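Local coordinates for protein EpsJ (Vibrio vulnificus, PDB 2RET) that forms a complex with the pseudopilin EpsI and probably acts as a minor pseudopilin in the pseudopilus of the type 2 secretion system, at residues D121-V127 against S150-K156; K50-W54 against G65-A69; E84-G89 against V100-P105; L37-R41 against Y104-P108. All blocks are in the same frame, centred on the assembly; numbering follows the deposited sequence.

Interaction 1 (D121-V127 against S150-K156)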
loop_
_atom_site.group_PDB
_atom_site.type_symbol
_atom_site.label_atom_id
_atom_site.label_comp_id
_atom_site.label_asym_id
_atom_site.label_seq_id
_atom_site.Cartn_x
_atom_site.Cartn_y
_atom_site.Cartn_z
ATOM N N ASP B 121 -28.301 26.618 -13.204
ATOM C CA ASP B 121 -27.887 27.301 -14.429
ATOM C C ASP B 121 -26.654 26.689 -15.105
ATOM O O ASP B 121 -25.682 27.393 -15.435
ATOM C CB ASP B 121 -27.692 28.795 -14.165
ATOM C CG ASP B 121 -29.014 29.540 -13.978
ATOM O OD1 ASP B 121 -30.114 28.994 -14.257
ATOM O OD2 ASP B 121 -28.937 30.703 -13.556
ATOM N N VAL B 122 -26.727 25.374 -15.321
ATOM C CA VAL B 122 -25.717 24.633 -16.080
ATOM C C VAL B 122 -26.428 24.153 -17.324
ATOM O O VAL B 122 -27.382 23.431 -17.233
ATOM C CB VAL B 122 -25.123 23.461 -15.265
ATOM C CG1 VAL B 122 -24.245 22.565 -16.143
ATOM C CG2 VAL B 122 -24.292 24.013 -14.107
ATOM N N GLU B 123 -25.999 24.589 -18.486
ATOM C CA GLU B 123 -26.686 24.221 -19.705
ATOM C C GLU B 123 -26.256 22.839 -20.201
ATOM O O GLU B 123 -27.087 22.037 -20.669
ATOM C CB GLU B 123 -26.428 25.279 -20.782
ATOM C CG GLU B 123 -27.142 26.619 -20.495
ATOM C CD GLU B 123 -26.607 27.785 -21.305
ATOM O OE1 GLU B 123 -25.657 27.595 -22.098
ATOM O OE2 GLU B 123 -27.153 28.899 -21.152
ATOM N N GLU B 124 -24.965 22.552 -20.074
ATOM C CA GLU B 124 -24.364 21.405 -20.737
ATOM C C GLU B 124 -23.330 20.809 -19.812
ATOM O O GLU B 124 -22.762 21.506 -18.958
ATOM C CB GLU B 124 -23.721 21.815 -22.080
ATOM C CG GLU B 124 -23.421 20.628 -22.995
ATOM C CD GLU B 124 -22.746 21.011 -24.307
ATOM O OE1 GLU B 124 -23.125 22.052 -24.916
ATOM O OE2 GLU B 124 -21.843 20.245 -24.742
ATOM N N LEU B 125 -23.200 19.493 -19.968
ATOM C CA LEU B 125 -22.159 18.659 -19.469
ATOM C C LEU B 125 -21.488 18.006 -20.681
ATOM O O LEU B 125 -22.136 17.342 -21.436
ATOM C CB LEU B 125 -22.765 17.573 -18.549
ATOM C CG LEU B 125 -21.834 16.439 -18.078
ATOM C CD1 LEU B 125 -20.712 17.003 -17.230
ATOM C CD2 LEU B 125 -22.595 15.310 -17.339
ATOM N N ASN B 126 -20.190 18.214 -20.840
ATOM C CA ASN B 126 -19.392 17.495 -21.819
ATOM C C ASN B 126 -18.105 16.887 -21.226
ATOM O O ASN B 126 -17.379 17.535 -20.508
ATOM C CB ASN B 126 -19.008 18.405 -22.972
ATOM C CG ASN B 126 -18.451 17.626 -24.159
ATOM O OD1 ASN B 126 -19.051 16.646 -24.641
ATOM N ND2 ASN B 126 -17.288 18.045 -24.621
ATOM N N VAL B 127 -17.825 15.651 -21.586
ATOM C CA VAL B 127 -16.685 14.913 -21.065
ATOM C C VAL B 127 -15.887 14.350 -22.221
ATOM O O VAL B 127 -16.458 13.855 -23.196
ATOM C CB VAL B 127 -17.111 13.791 -20.092
ATOM C CG1 VAL B 127 -15.869 13.029 -19.583
ATOM C CG2 VAL B 127 -17.879 14.372 -18.848
ATOM N N SER B 150 -11.510 15.017 -18.911
ATOM C CA SER B 150 -11.769 16.455 -18.863
ATOM C C SER B 150 -13.285 16.584 -18.772
ATOM O O SER B 150 -14.005 16.107 -19.634
ATOM C CB SER B 150 -11.263 17.177 -20.144
ATOM O OG SER B 150 -11.558 18.592 -20.117
ATOM N N VAL B 151 -13.735 17.212 -17.698
ATOM C CA VAL B 151 -15.130 17.475 -17.449
ATOM C C VAL B 151 -15.358 18.959 -17.690
ATOM O O VAL B 151 -14.787 19.788 -17.007
ATOM C CB VAL B 151 -15.521 17.045 -16.011
ATOM C CG1 VAL B 151 -17.036 17.335 -15.761
ATOM C CG2 VAL B 151 -15.197 15.546 -15.831
ATOM N N GLU B 152 -16.179 19.272 -18.698
ATOM C CA GLU B 152 -16.544 20.637 -19.013
ATOM C C GLU B 152 -18.021 20.950 -18.733
ATOM O O GLU B 152 -18.893 20.245 -19.152
ATOM C CB GLU B 152 -16.227 20.926 -20.476
ATOM C CG GLU B 152 -16.483 22.376 -20.866
ATOM C CD GLU B 152 -16.160 22.616 -22.313
ATOM O OE1 GLU B 152 -16.959 22.160 -23.184
ATOM O OE2 GLU B 152 -15.091 23.240 -22.555
ATOM N N LEU B 153 -18.258 22.051 -18.023
ATOM C CA LEU B 153 -19.595 22.596 -17.755
ATOM C C LEU B 153 -19.755 23.909 -18.497
ATOM O O LEU B 153 -18.835 24.697 -18.565
ATOM C CB LEU B 153 -19.772 22.854 -16.253
ATOM C CG LEU B 153 -19.487 21.656 -15.332
ATOM C CD1 LEU B 153 -19.574 22.067 -13.880
ATOM C CD2 LEU B 153 -20.485 20.574 -15.643
ATOM N N THR B 154 -20.934 24.123 -19.060
ATOM C CA THR B 154 -21.324 25.373 -19.672
ATOM C C THR B 154 -22.353 25.986 -18.708
ATOM O O THR B 154 -23.482 25.482 -18.546
ATOM C CB THR B 154 -21.922 25.143 -21.070
ATOM O OG1 THR B 154 -20.975 24.416 -21.866
ATOM C CG2 THR B 154 -22.345 26.526 -21.794
ATOM N N LEU B 155 -21.900 27.047 -18.036
ATOM C CA LEU B 155 -22.714 27.836 -17.156
ATOM C C LEU B 155 -23.352 29.008 -17.924
ATOM O O LEU B 155 -22.744 29.605 -18.804
ATOM C CB LEU B 155 -21.897 28.362 -15.977
ATOM C CG LEU B 155 -21.032 27.431 -15.120
ATOM C CD1 LEU B 155 -20.742 28.071 -13.740
ATOM C CD2 LEU B 155 -21.617 26.040 -14.991
ATOM N N LYS B 156 -24.588 29.315 -17.565
ATOM C CA LYS B 156 -25.348 30.405 -18.140
ATOM C C LYS B 156 -24.649 31.753 -17.997
ATOM O O LYS B 156 -24.648 32.573 -18.905
ATOM C CB LYS B 156 -26.719 30.482 -17.456
ATOM C CG LYS B 156 -27.733 29.443 -17.959
ATOM C CD LYS B 156 -29.139 30.103 -18.213
ATOM C CE LYS B 156 -29.889 29.519 -19.444
ATOM N NZ LYS B 156 -31.074 30.411 -19.899
HETATM O O HOH W 1 -14.712 18.194 -21.665
#
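S150 meets V127 through its carbonyl oxygen, 3.3 Å from V127 CA in a CA-H...O contact, and a water donates to both S150 O and N126 O. V151 comes next on the buried face: its CG1 reaches L125 CD1 and its CG2 lies across from V127 CG2. E152 and N126 form an antiparallel hydrogen-bonded pair, with N126 N to E152 O practically straight (2.9 Å, 179°) and the return bond E152 N to N126 O at 2.8 Å. L153 turns back to the buried face, where CD2 sits 3.9 Å from L125 CD1 and also approaches V122 CG1. These are the two middle strands of a four-stranded antiparallel sheet, and V151 and L155 rest against the long N-terminal helix 10-32, the helix-on-sheet packing of the pilin family. At T154 the register slips by one residue: E123 N bonds T154 O (2.7 Å) while T154 N gives a longer bond to E124 O, so E123 and E124 together face T154 in a beta bulge. L155 CD2 presses on V122 CG2 at 3.5 Å, tight for two methyl groups. K156 N closes the ladder on D121 O (3.1 Å). Bent at chi2 and chi3, the lysine runs its CG and CE past E123 OE2, yet K156 NZ stays 4.4 Å from that oxygen, beyond salt-bridge range.

Interaction 2 (K50-W54 against G65-A69)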
loop_
_atom_site.group_PDB
_atom_site.type_symbol
_atom_site.label_atom_id
_atom_site.label_comp_id
_atom_site.label_asym_id
_atom_site.label_seq_id
_atom_site.Cartn_x
_atom_site.Cartn_y
_atom_site.Cartn_z
ATOM N N LYS B 50 -19.820 -1.770 -17.891
ATOM C CA LYS B 50 -18.828 -0.804 -18.384
ATOM C C LYS B 50 -18.024 -0.217 -17.224
ATOM O O LYS B 50 -18.504 -0.105 -16.101
ATOM C CB LYS B 50 -19.484 0.353 -19.152
ATOM C CG LYS B 50 -20.144 0.021 -20.485
ATOM C CD LYS B 50 -20.701 1.293 -21.129
ATOM C CE LYS B 50 -21.625 1.005 -22.299
ATOM N NZ LYS B 50 -22.914 0.292 -21.946
ATOM N N LEU B 51 -16.791 0.165 -17.534
ATOM C CA LEU B 51 -15.967 0.992 -16.653
ATOM C C LEU B 51 -16.523 2.443 -16.501
ATOM O O LEU B 51 -16.699 2.916 -15.388
ATOM C CB LEU B 51 -14.527 1.005 -17.156
ATOM C CG LEU B 51 -13.648 -0.106 -16.603
ATOM C CD1 LEU B 51 -12.280 -0.031 -17.290
ATOM C CD2 LEU B 51 -13.530 -0.042 -15.050
ATOM N N LEU B 52 -16.779 3.116 -17.623
ATOM C CA LEU B 52 -17.344 4.487 -17.665
ATOM C C LEU B 52 -18.569 4.488 -18.581
ATOM O O LEU B 52 -18.493 4.034 -19.712
ATOM C CB LEU B 52 -16.368 5.544 -18.211
ATOM C CG LEU B 52 -15.102 5.972 -17.442
ATOM C CD1 LEU B 52 -14.037 6.496 -18.427
ATOM C CD2 LEU B 52 -15.390 7.012 -16.391
ATOM N N HIS B 53 -19.681 5.002 -18.068
ATOM C CA HIS B 53 -20.908 5.104 -18.820
ATOM C C HIS B 53 -21.051 6.582 -19.179
ATOM O O HIS B 53 -20.925 7.443 -18.337
ATOM C CB HIS B 53 -22.125 4.627 -17.995
ATOM C CG HIS B 53 -21.958 3.273 -17.378
ATOM N ND1 HIS B 53 -22.520 2.126 -17.912
ATOM C CD2 HIS B 53 -21.289 2.883 -16.269
ATOM C CE1 HIS B 53 -22.209 1.099 -17.147
ATOM N NE2 HIS B 53 -21.464 1.534 -16.143
ATOM N N TRP B 54 -21.312 6.834 -20.445
ATOM C CA TRP B 54 -21.280 8.177 -21.015
ATOM C C TRP B 54 -22.194 8.196 -22.243
ATOM O O TRP B 54 -21.861 7.638 -23.279
ATOM C CB TRP B 54 -19.859 8.597 -21.405
ATOM C CG TRP B 54 -19.797 9.917 -22.167
ATOM C CD1 TRP B 54 -19.352 10.107 -23.463
ATOM C CD2 TRP B 54 -20.163 11.208 -21.688
ATOM N NE1 TRP B 54 -19.433 11.438 -23.804
ATOM C CE2 TRP B 54 -19.928 12.132 -22.733
ATOM C CE3 TRP B 54 -20.687 11.677 -20.486
ATOM C CZ2 TRP B 54 -20.206 13.475 -22.607
ATOM C CZ3 TRP B 54 -20.937 13.009 -20.348
ATOM C CH2 TRP B 54 -20.697 13.905 -21.398
ATOM N N GLY B 65 -25.166 12.318 -19.802
ATOM C CA GLY B 65 -24.870 11.835 -18.451
ATOM C C GLY B 65 -23.675 10.918 -18.358
ATOM O O GLY B 65 -23.320 10.277 -19.322
ATOM N N ILE B 66 -23.079 10.846 -17.160
ATOM C CA ILE B 66 -21.887 10.012 -16.892
ATOM C C ILE B 66 -22.136 9.197 -15.620
ATOM O O ILE B 66 -22.852 9.626 -14.709
ATOM C CB ILE B 66 -20.541 10.863 -16.840
ATOM C CG1 ILE B 66 -19.298 9.981 -16.917
ATOM C CG2 ILE B 66 -20.461 11.760 -15.634
ATOM C CD1 ILE B 66 -18.015 10.738 -17.250
HETATM N N MSE B 67 -21.587 7.981 -15.593
HETATM C CA MSE B 67 -21.683 7.128 -14.431
HETATM C C MSE B 67 -20.447 6.288 -14.334
HETATM O O MSE B 67 -19.978 5.757 -15.340
HETATM C CB MSE B 67 -22.937 6.237 -14.469
HETATM C CG MSE B 67 -23.212 5.536 -13.103
HETATM SE SE MSE B 67 -24.761 4.335 -13.119
HETATM C CE MSE B 67 -24.176 2.923 -14.366
ATOM N N PHE B 68 -19.971 6.129 -13.098
ATOM C CA PHE B 68 -18.760 5.372 -12.801
ATOM C C PHE B 68 -18.677 4.904 -11.326
ATOM O O PHE B 68 -19.356 5.432 -10.437
ATOM C CB PHE B 68 -17.505 6.190 -13.203
ATOM C CG PHE B 68 -17.429 7.577 -12.580
ATOM C CD1 PHE B 68 -17.894 8.698 -13.273
ATOM C CD2 PHE B 68 -16.861 7.769 -11.321
ATOM C CE1 PHE B 68 -17.813 9.972 -12.717
ATOM C CE2 PHE B 68 -16.769 9.031 -10.755
ATOM C CZ PHE B 68 -17.240 10.132 -11.432
ATOM N N ALA B 69 -17.835 3.899 -11.081
ATOM C CA ALA B 69 -17.506 3.445 -9.709
ATOM C C ALA B 69 -16.464 4.374 -9.122
ATOM O O ALA B 69 -15.636 4.889 -9.828
ATOM C CB ALA B 69 -17.009 1.994 -9.745
HETATM O O HOH W 2 -17.877 1.770 -13.428
HETATM O O HOH W 3 -15.373 3.338 -13.088
#
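L51 and A69 are joined through solvent: two waters lie between L51 O and the A69 N-H, which they would have to share, both bonds to A69 N being long, where the strands part at this end of the hairpin formed by strands 49-56 and 64-74. L52 lies alongside F68, its CD2 3.9 Å from F68 CB. H53 pairs with M67, a selenomethionine, by two backbone bonds, H53 N to M67 O (2.8 Å) and M67 N to H53 O (2.9 Å). Their side chains run the same way. With chi3 turned to 66°, the methyl CE of M67 comes over one face of the H53 imidazole, 3.5 Å from the ring centroid in a CH-pi contact; K50 CB covers the opposite face and M67 O meets the edge in the ring plane. W54 brings CE3 to within 3.2 Å of G65 O and 3.7 Å of I66 CB, which lies at the edge of the indole, and strand 122-130 of the second sheet packs against W54. Carbon on both faces and the hydrogen bond between H53 NE2 and T40 OG1 would fix the rotation of the buried imidazole, and the bond with T40 ties the ring to the neighbouring edge strand 40-41.

Interaction 3 (E84-G89 against V100-P105)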
loop_
_atom_site.group_PDB
_atom_site.type_symbol
_atom_site.label_atom_id
_atom_site.label_comp_id
_atom_site.label_asym_id
_atom_site.label_seq_id
_atom_site.Cartn_x
_atom_site.Cartn_y
_atom_site.Cartn_z
ATOM N N GLU B 84 -13.835 0.428 0.005
ATOM C CA GLU B 84 -15.252 0.321 -0.274
ATOM C C GLU B 84 -15.550 1.147 -1.527
ATOM O O GLU B 84 -15.331 2.366 -1.537
ATOM C CB GLU B 84 -16.036 0.841 0.926
ATOM C CG GLU B 84 -17.433 0.305 1.075
ATOM C CD GLU B 84 -17.506 -1.195 1.261
ATOM O OE1 GLU B 84 -16.536 -1.814 1.765
ATOM O OE2 GLU B 84 -18.564 -1.765 0.893
ATOM N N VAL B 85 -15.989 0.475 -2.583
ATOM C CA VAL B 85 -16.297 1.107 -3.873
ATOM C C VAL B 85 -17.799 1.471 -3.870
ATOM O O VAL B 85 -18.663 0.630 -3.542
ATOM C CB VAL B 85 -15.929 0.189 -5.087
ATOM C CG1 VAL B 85 -16.275 0.855 -6.434
ATOM C CG2 VAL B 85 -14.434 -0.217 -5.063
ATOM N N THR B 86 -18.083 2.749 -4.141
ATOM C CA THR B 86 -19.450 3.263 -4.301
ATOM C C THR B 86 -19.660 3.598 -5.763
ATOM O O THR B 86 -18.811 3.328 -6.589
ATOM C CB THR B 86 -19.694 4.518 -3.432
ATOM O OG1 THR B 86 -18.753 5.544 -3.789
ATOM C CG2 THR B 86 -19.605 4.163 -1.901
ATOM N N LYS B 87 -20.807 4.145 -6.121
ATOM C CA LYS B 87 -21.079 4.444 -7.533
ATOM C C LYS B 87 -21.714 5.828 -7.573
ATOM O O LYS B 87 -22.503 6.167 -6.690
ATOM C CB LYS B 87 -21.975 3.348 -8.122
ATOM C CG LYS B 87 -22.381 3.513 -9.570
ATOM C CD LYS B 87 -23.103 2.318 -10.082
ATOM C CE LYS B 87 -24.538 2.235 -9.633
ATOM N NZ LYS B 87 -25.101 0.932 -10.071
ATOM N N VAL B 88 -21.284 6.655 -8.527
ATOM C CA VAL B 88 -21.762 8.029 -8.655
ATOM C C VAL B 88 -22.075 8.352 -10.149
ATOM O O VAL B 88 -21.518 7.764 -11.046
ATOM C CB VAL B 88 -20.731 9.068 -8.128
ATOM C CG1 VAL B 88 -20.335 8.755 -6.696
ATOM C CG2 VAL B 88 -19.525 9.140 -9.051
ATOM N N GLY B 89 -22.983 9.276 -10.389
ATOM C CA GLY B 89 -23.150 9.833 -11.720
ATOM C C GLY B 89 -23.513 11.301 -11.734
ATOM O O GLY B 89 -23.786 11.883 -10.723
ATOM N N VAL B 100 -25.640 11.978 -8.571
ATOM C CA VAL B 100 -26.392 10.839 -8.111
ATOM C C VAL B 100 -25.420 9.853 -7.507
ATOM O O VAL B 100 -24.348 9.672 -8.014
ATOM C CB VAL B 100 -27.183 10.129 -9.229
ATOM C CG1 VAL B 100 -28.124 9.078 -8.602
ATOM C CG2 VAL B 100 -27.969 11.150 -10.135
ATOM N N TRP B 101 -25.821 9.215 -6.428
ATOM C CA TRP B 101 -24.896 8.435 -5.608
ATOM C C TRP B 101 -25.554 7.150 -5.208
ATOM O O TRP B 101 -26.706 7.162 -4.770
ATOM C CB TRP B 101 -24.552 9.214 -4.340
ATOM C CG TRP B 101 -23.573 8.526 -3.457
ATOM C CD1 TRP B 101 -22.217 8.597 -3.526
ATOM C CD2 TRP B 101 -23.871 7.662 -2.348
ATOM N NE1 TRP B 101 -21.644 7.850 -2.517
ATOM C CE2 TRP B 101 -22.639 7.252 -1.792
ATOM C CE3 TRP B 101 -25.056 7.191 -1.784
ATOM C CZ2 TRP B 101 -22.557 6.419 -0.674
ATOM C CZ3 TRP B 101 -24.979 6.363 -0.678
ATOM C CH2 TRP B 101 -23.735 5.988 -0.131
ATOM N N TRP B 102 -24.823 6.062 -5.349
ATOM C CA TRP B 102 -25.244 4.770 -4.864
ATOM C C TRP B 102 -24.185 4.173 -3.964
ATOM O O TRP B 102 -23.005 4.218 -4.262
ATOM C CB TRP B 102 -25.490 3.811 -6.012
ATOM C CG TRP B 102 -26.604 4.182 -6.943
ATOM C CD1 TRP B 102 -27.902 3.753 -6.888
ATOM C CD2 TRP B 102 -26.514 5.040 -8.089
ATOM N NE1 TRP B 102 -28.616 4.271 -7.935
ATOM C CE2 TRP B 102 -27.793 5.067 -8.688
ATOM C CE3 TRP B 102 -25.478 5.789 -8.664
ATOM C CZ2 TRP B 102 -28.058 5.800 -9.862
ATOM C CZ3 TRP B 102 -25.738 6.510 -9.813
ATOM C CH2 TRP B 102 -27.017 6.529 -10.391
ATOM N N ARG B 103 -24.638 3.577 -2.868
ATOM C CA ARG B 103 -23.756 2.922 -1.905
ATOM C C ARG B 103 -23.034 1.688 -2.469
ATOM O O ARG B 103 -21.887 1.445 -2.130
ATOM C CB ARG B 103 -24.576 2.555 -0.657
ATOM C CG ARG B 103 -23.865 1.735 0.385
ATOM C CD ARG B 103 -22.749 2.476 1.089
ATOM N NE ARG B 103 -22.056 1.522 1.959
ATOM C CZ ARG B 103 -21.090 0.704 1.567
ATOM N NH1 ARG B 103 -20.648 0.746 0.324
ATOM N NH2 ARG B 103 -20.551 -0.152 2.429
ATOM N N TYR B 104 -23.716 0.905 -3.295
ATOM C CA TYR B 104 -23.140 -0.289 -3.923
ATOM C C TYR B 104 -23.039 -0.118 -5.426
ATOM O O TYR B 104 -23.987 0.368 -6.042
ATOM C CB TYR B 104 -23.989 -1.531 -3.595
ATOM C CG TYR B 104 -24.095 -1.729 -2.105
ATOM C CD1 TYR B 104 -22.969 -2.102 -1.345
ATOM C CD2 TYR B 104 -25.284 -1.468 -1.430
ATOM C CE1 TYR B 104 -23.049 -2.240 0.049
ATOM C CE2 TYR B 104 -25.362 -1.589 -0.027
ATOM C CZ TYR B 104 -24.240 -1.991 0.695
ATOM O OH TYR B 104 -24.322 -2.117 2.072
ATOM N N PRO B 105 -21.927 -0.558 -6.037
ATOM C CA PRO B 105 -21.820 -0.456 -7.500
ATOM C C PRO B 105 -22.791 -1.357 -8.265
ATOM O O PRO B 105 -23.061 -1.103 -9.438
ATOM C CB PRO B 105 -20.375 -0.902 -7.792
ATOM C CG PRO B 105 -19.695 -1.027 -6.479
ATOM C CD PRO B 105 -20.762 -1.245 -5.453
HETATM O O HOH W 4 -18.644 7.904 -2.490
#
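K87 lies over W102 and ends at P105. Its chain is extended as far as CD and then bends (chi3 77°), which lays CE over one face of the indole and puts K87 NZ above the five-membered ring of W102, 4.9 Å from the centroid, in a cation-pi contact. K87 NZ also donates to P105 O (3.0 Å), approaching from above the carbonyl plane. V100 CG1 covers the opposite face of W102, so the indole is sandwiched. These side chains stand on the beta hairpin of strands 79-93 and 96-102, where K87 and W102 form a hydrogen-bonded pair, as do G89 and V100. On the other side of the sheet, the one bearing V88 and W101, V88 CG1 touches W101 CD1 (3.7 Å), and a water links T86 OG1 (2.7 Å) to W101 NE1; W101 also packs on V26 of a second copy of EpsJ. Past the strand end, R103 points its CB away but doubles back at chi2 (68°), and R103 NH2 bridges to E84 OE2 at 3.0 Å. That oxygen lies in the guanidinium plane but is met from above the carboxylate, the two planes standing 86° apart. Y104 CE1 lies over one face of the guanidinium, near its centre, and E84 OE1 is bonded to N75. V85 CG1 meets P105 CG (3.9 Å).

Interaction 4 (L37-R41 against Y104-P108)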
loop_
_atom_site.group_PDB
_atom_site.type_symbol
_atom_site.label_atom_id
_atom_site.label_comp_id
_atom_site.label_asym_id
_atom_site.label_seq_id
_atom_site.Cartn_x
_atom_site.Cartn_y
_atom_site.Cartn_z
ATOM N N LEU B 37 -11.268 1.374 -10.951
ATOM C CA LEU B 37 -11.164 0.332 -11.955
ATOM C C LEU B 37 -12.094 -0.813 -11.563
ATOM O O LEU B 37 -11.671 -1.858 -11.090
ATOM C CB LEU B 37 -9.693 -0.118 -12.076
ATOM C CG LEU B 37 -9.271 -0.874 -13.343
ATOM C CD1 LEU B 37 -9.573 -0.058 -14.575
ATOM C CD2 LEU B 37 -7.765 -1.243 -13.249
ATOM N N ARG B 38 -13.386 -0.585 -11.770
ATOM C CA ARG B 38 -14.450 -1.493 -11.334
ATOM C C ARG B 38 -15.611 -1.307 -12.303
ATOM O O ARG B 38 -16.157 -0.215 -12.422
ATOM C CB ARG B 38 -14.838 -1.190 -9.866
ATOM C CG ARG B 38 -16.210 -1.687 -9.351
ATOM C CD ARG B 38 -16.398 -3.186 -9.489
ATOM N NE ARG B 38 -17.139 -3.821 -8.381
ATOM C CZ ARG B 38 -18.423 -4.190 -8.400
ATOM N NH1 ARG B 38 -19.189 -3.971 -9.462
ATOM N NH2 ARG B 38 -18.955 -4.784 -7.332
ATOM N N GLN B 39 -15.945 -2.362 -13.031
ATOM C CA GLN B 39 -17.050 -2.313 -13.991
ATOM C C GLN B 39 -18.406 -2.287 -13.276
ATOM O O GLN B 39 -18.581 -2.923 -12.232
ATOM C CB GLN B 39 -16.999 -3.511 -14.926
ATOM C CG GLN B 39 -15.951 -3.390 -16.003
ATOM C CD GLN B 39 -15.789 -4.668 -16.788
ATOM O OE1 GLN B 39 -16.151 -5.730 -16.320
ATOM N NE2 GLN B 39 -15.236 -4.570 -17.984
ATOM N N THR B 40 -19.351 -1.543 -13.855
ATOM C CA THR B 40 -20.695 -1.388 -13.307
ATOM C C THR B 40 -21.714 -1.719 -14.414
ATOM O O THR B 40 -21.422 -1.566 -15.601
ATOM C CB THR B 40 -20.882 0.037 -12.707
ATOM O OG1 THR B 40 -20.186 1.009 -13.501
ATOM C CG2 THR B 40 -20.271 0.099 -11.325
ATOM N N ARG B 41 -22.892 -2.203 -14.034
ATOM C CA ARG B 41 -23.878 -2.663 -15.017
ATOM C C ARG B 41 -24.580 -1.501 -15.702
ATOM O O ARG B 41 -24.890 -0.494 -15.062
ATOM C CB ARG B 41 -24.930 -3.573 -14.375
ATOM C CG ARG B 41 -24.338 -4.736 -13.627
ATOM C CD ARG B 41 -25.360 -5.829 -13.355
ATOM N NE ARG B 41 -24.975 -6.687 -12.228
ATOM C CZ ARG B 41 -23.990 -7.597 -12.240
ATOM N NH1 ARG B 41 -23.237 -7.796 -13.328
ATOM N NH2 ARG B 41 -23.744 -8.316 -11.142
ATOM N N TYR B 104 -23.716 0.905 -3.295
ATOM C CA TYR B 104 -23.140 -0.289 -3.923
ATOM C C TYR B 104 -23.039 -0.118 -5.426
ATOM O O TYR B 104 -23.987 0.368 -6.042
ATOM C CB TYR B 104 -23.989 -1.531 -3.595
ATOM C CG TYR B 104 -24.095 -1.729 -2.105
ATOM C CD1 TYR B 104 -22.969 -2.102 -1.345
ATOM C CD2 TYR B 104 -25.284 -1.468 -1.430
ATOM C CE1 TYR B 104 -23.049 -2.240 0.049
ATOM C CE2 TYR B 104 -25.362 -1.589 -0.027
ATOM C CZ TYR B 104 -24.240 -1.991 0.695
ATOM O OH TYR B 104 -24.322 -2.117 2.072
ATOM N N PRO B 105 -21.927 -0.558 -6.037
ATOM C CA PRO B 105 -21.820 -0.456 -7.500
ATOM C C PRO B 105 -22.791 -1.357 -8.265
ATOM O O PRO B 105 -23.061 -1.103 -9.438
ATOM C CB PRO B 105 -20.375 -0.902 -7.792
ATOM C CG PRO B 105 -19.695 -1.027 -6.479
ATOM C CD PRO B 105 -20.762 -1.245 -5.453
ATOM N N ASP B 106 -23.277 -2.420 -7.624
ATOM C CA ASP B 106 -24.264 -3.295 -8.234
ATOM C C ASP B 106 -25.556 -3.106 -7.479
ATOM O O ASP B 106 -25.681 -3.540 -6.347
ATOM C CB ASP B 106 -23.791 -4.749 -8.231
ATOM C CG ASP B 106 -22.526 -4.946 -9.067
ATOM O OD1 ASP B 106 -22.263 -4.165 -10.025
ATOM O OD2 ASP B 106 -21.782 -5.888 -8.758
ATOM N N THR B 107 -26.508 -2.449 -8.134
ATOM C CA THR B 107 -27.675 -1.887 -7.485
ATOM C C THR B 107 -28.952 -2.163 -8.320
ATOM O O THR B 107 -28.999 -1.797 -9.509
ATOM C CB THR B 107 -27.455 -0.379 -7.317
ATOM O OG1 THR B 107 -28.357 0.145 -6.342
ATOM C CG2 THR B 107 -27.612 0.341 -8.638
ATOM N N PRO B 108 -29.986 -2.803 -7.710
ATOM C CA PRO B 108 -31.250 -3.075 -8.400
ATOM C C PRO B 108 -31.870 -1.835 -9.046
ATOM O O PRO B 108 -33.096 -1.709 -9.084
ATOM C CB PRO B 108 -32.163 -3.587 -7.276
ATOM C CG PRO B 108 -31.250 -4.138 -6.270
ATOM C CD PRO B 108 -30.017 -3.294 -6.318
#
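A salt-bridge network of R38, D106 and R41 ties edge strand 40-41 and the residues just before it to the loop that follows strand 96-102. R38 is deposited in two conformers, so its bonds belong to one of them and need not be permanent. In this one the chain leaves the backbone with CG anti to N, then bends at chi2 and chi3, which swings the guanidinium edge toward D106. R38 NH1 donates to D106 OD1 at 3.1 Å, with a weak bond to D106 OD2 at 3.3 Å; R38 NH2 adds another weak one to D106 OD2 (3.4 Å). OD1 lies in the guanidinium plane, yet NH1 meets it from above the carboxylate, the two groups being turned 51° apart. R38 NH1 also donates to Q39 O (3.0 Å), so one nitrogen serves both its own segment and the loop. Strand 40-41 is an outermost strand of the six-stranded antiparallel sheet, and P105 in the loop touches both T40 on it and V85 of strand 79-93. P105 supplies the apolar part: its CB lies over a face of the R38 guanidinium, 3.7 Å from R38 NH1, and is as close to T40 CG2. R41 takes D106 differently, its guanidinium stacked on the carboxylate with the planes 20° apart. R41 NH2 is 3.9 Å from D106 OD2, a long bridge of charges alone, with no N-H aimed at the oxygen, and K49 NZ, of like charge, lies close to R41 NH1.

Overall arrangement
Interactions 2, 3 and 4 share the six-stranded antiparallel sheet, whose strands follow one another in chain order. Interaction 2 lies inside the chain loop closed by interaction 4, their centres about 10 Å apart; interactions 2 and 3 join through the neighbouring strands 64-74 and 79-93, their centres about 11 Å apart. Interactions 3 and 4 end on the same loop at Y104 and P105, with centres about 8 Å apart. Interaction 1 comes last in sequence and joins the two middle strands of the second sheet, about 22 Å from interaction 3 between centres. It touches interaction 2 where V127 and N126 pack on W54, joining the two sheets of this pilin-like domain.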